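Local coordinates for TIR protein (Paracoccus denitrificans PD1222, PDB 3H16), which belongs to the bacterial TIR-domain proteins and adopts the flavodoxin-like fold of that family, helices packed around a central parallel sheet, at residues H84-E89 and A122-T127. Numbering follows the deposited sequence.
Sequences HFFKKE and ASFSPT
Phe124 meets Phe85 and Phe86 at the last helical position of 118-124. Ser123, on the final turn before it, has its OG weakly bonded back to Asp119 O, and Phe124 then delivers the one side chain of 122-127 that reaches helix 83-86. Its CG lies anti to the backbone N (chi1 166°), which sends the ring toward helix 83-86, crosswise to the Phe86 side chain. The two ring planes are nearly parallel, 26° apart, but the rings are displaced laterally past each other and share little area, although their centroids lie 4.5 Å apart. Phe86 CD1 sits over one face of the Phe124 ring, toward its rim; in return Phe124 CB lies over a face of Phe86, 3.9 Å from that ring's centroid, as a CH-pi contact. At the far end of the ring, Phe124 CZ comes within 3.8 Å of Phe85 CE1; these two planes are steeply inclined, 80° apart, and Phe124 CE2 lies at the edge of the Phe85 ring. At Ser125 the backbone leaves helical geometry. Phe85 also packs on Val79 and Ala28, and Phe86 on Leu81, which ties the aromatic group to strands 21-28 and 74-81. With no hydrogen bond between the segments, this join is made by apolar contacts among three aromatic side chains, and no directional polar bond across it sets how the rings are turned.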
loop_
_atom_site.group_PDB
_atom_site.type_symbol
_atom_site.label_atom_id
_atom_site.label_comp_id
_atom_site.label_asym_id
_atom_site.label_seq_id
_atom_site.Cartn_x
_atom_site.Cartn_y
_atom_site.Cartn_z
ATOM N N HIS B 84 23.560 5.459 -4.025
ATOM C CA HIS B 84 24.096 5.497 -5.392
ATOM C C HIS B 84 23.164 6.195 -6.358
ATOM O O HIS B 84 23.607 6.930 -7.239
ATOM C CB HIS B 84 24.344 4.084 -5.926
ATOM C CG HIS B 84 25.468 3.372 -5.251
ATOM N ND1 HIS B 84 26.763 3.842 -5.273
ATOM C CD2 HIS B 84 25.494 2.224 -4.537
ATOM C CE1 HIS B 84 27.541 3.013 -4.602
ATOM N NE2 HIS B 84 26.795 2.023 -4.146
ATOM N N PHE B 85 21.870 5.945 -6.211
ATOM C CA PHE B 85 20.909 6.578 -7.095
ATOM C C PHE B 85 20.764 8.040 -6.683
ATOM O O PHE B 85 20.443 8.900 -7.510
ATOM C CB PHE B 85 19.574 5.841 -7.027
ATOM C CG PHE B 85 18.468 6.507 -7.789
ATOM C CD1 PHE B 85 17.696 7.498 -7.195
ATOM C CD2 PHE B 85 18.173 6.120 -9.091
ATOM C CE1 PHE B 85 16.645 8.090 -7.880
ATOM C CE2 PHE B 85 17.122 6.707 -9.790
ATOM C CZ PHE B 85 16.353 7.695 -9.181
ATOM N N PHE B 86 21.014 8.326 -5.407
ATOM C CA PHE B 86 20.911 9.702 -4.925
ATOM C C PHE B 86 22.106 10.549 -5.351
ATOM O O PHE B 86 21.947 11.717 -5.714
ATOM C CB PHE B 86 20.793 9.754 -3.397
ATOM C CG PHE B 86 19.531 9.146 -2.857
ATOM C CD1 PHE B 86 18.396 9.034 -3.652
ATOM C CD2 PHE B 86 19.461 8.735 -1.530
ATOM C CE1 PHE B 86 17.201 8.520 -3.128
ATOM C CE2 PHE B 86 18.280 8.225 -0.998
ATOM C CZ PHE B 86 17.144 8.119 -1.804
ATOM N N LYS B 87 23.296 9.963 -5.315
ATOM C CA LYS B 87 24.496 10.685 -5.682
ATOM C C LYS B 87 24.616 10.985 -7.163
ATOM O O LYS B 87 25.663 11.431 -7.616
ATOM C CB LYS B 87 25.735 9.931 -5.201
ATOM C CG LYS B 87 25.850 9.887 -3.683
ATOM C CD LYS B 87 27.237 9.470 -3.226
ATOM C CE LYS B 87 27.351 9.510 -1.710
ATOM N NZ LYS B 87 28.708 9.106 -1.256
ATOM N N LYS B 88 23.548 10.752 -7.918
ATOM C CA LYS B 88 23.580 11.036 -9.351
ATOM C C LYS B 88 23.205 12.497 -9.627
ATOM O O LYS B 88 23.399 12.994 -10.736
ATOM C CB LYS B 88 22.622 10.108 -10.113
ATOM C CG LYS B 88 23.046 8.644 -10.178
ATOM C CD LYS B 88 24.242 8.447 -11.087
ATOM C CE LYS B 88 24.729 7.021 -11.054
ATOM N NZ LYS B 88 25.003 6.636 -9.660
ATOM N N GLU B 89 22.665 13.176 -8.618
ATOM C CA GLU B 89 22.271 14.580 -8.745
ATOM C C GLU B 89 21.225 14.831 -9.832
ATOM O O GLU B 89 21.482 15.559 -10.789
ATOM C CB GLU B 89 23.494 15.456 -9.038
ATOM C CG GLU B 89 24.530 15.512 -7.933
ATOM C CD GLU B 89 25.552 16.612 -8.167
ATOM O OE1 GLU B 89 26.240 16.581 -9.210
ATOM O OE2 GLU B 89 25.663 17.513 -7.309
ATOM N N ALA B 122 14.922 12.300 2.500
ATOM C CA ALA B 122 14.441 13.681 2.514
ATOM C C ALA B 122 15.434 14.646 1.869
ATOM O O ALA B 122 15.025 15.573 1.169
ATOM C CB ALA B 122 14.138 14.138 3.949
ATOM N N SER B 123 16.728 14.441 2.117
ATOM C CA SER B 123 17.765 15.303 1.545
ATOM C C SER B 123 17.729 15.270 0.023
ATOM O O SER B 123 17.943 16.286 -0.644
ATOM C CB SER B 123 19.150 14.872 2.012
ATOM O OG SER B 123 19.408 15.339 3.319
ATOM N N PHE B 124 17.458 14.094 -0.525
ATOM C CA PHE B 124 17.394 13.940 -1.963
ATOM C C PHE B 124 16.076 14.486 -2.500
ATOM O O PHE B 124 16.062 15.248 -3.470
ATOM C CB PHE B 124 17.540 12.463 -2.330
ATOM C CG PHE B 124 17.152 12.147 -3.743
ATOM C CD1 PHE B 124 17.863 12.687 -4.813
ATOM C CD2 PHE B 124 16.072 11.310 -4.009
ATOM C CE1 PHE B 124 17.504 12.394 -6.128
ATOM C CE2 PHE B 124 15.704 11.008 -5.319
ATOM C CZ PHE B 124 16.422 11.552 -6.382
ATOM N N SER B 125 14.971 14.107 -1.858
ATOM C CA SER B 125 13.645 14.530 -2.291
ATOM C C SER B 125 12.626 14.451 -1.158
ATOM O O SER B 125 12.199 13.364 -0.777
ATOM C CB SER B 125 13.177 13.648 -3.451
ATOM O OG SER B 125 11.843 13.942 -3.823
ATOM N N PRO B 126 12.207 15.611 -0.624
ATOM C CA PRO B 126 11.232 15.692 0.470
ATOM C C PRO B 126 9.953 14.899 0.205
ATOM O O PRO B 126 9.504 14.128 1.054
ATOM C CB PRO B 126 10.958 17.188 0.577
ATOM C CG PRO B 126 12.259 17.801 0.115
ATOM C CD PRO B 126 12.613 16.959 -1.068
ATOM N N THR B 127 9.368 15.090 -0.971
ATOM C CA THR B 127 8.133 14.393 -1.322
ATOM C C THR B 127 8.309 12.872 -1.264
ATOM O O THR B 127 7.442 12.151 -0.768
ATOM C CB THR B 127 7.657 14.801 -2.740
ATOM O OG1 THR B 127 7.609 16.230 -2.828
ATOM C CG2 THR B 127 6.266 14.246 -3.032
#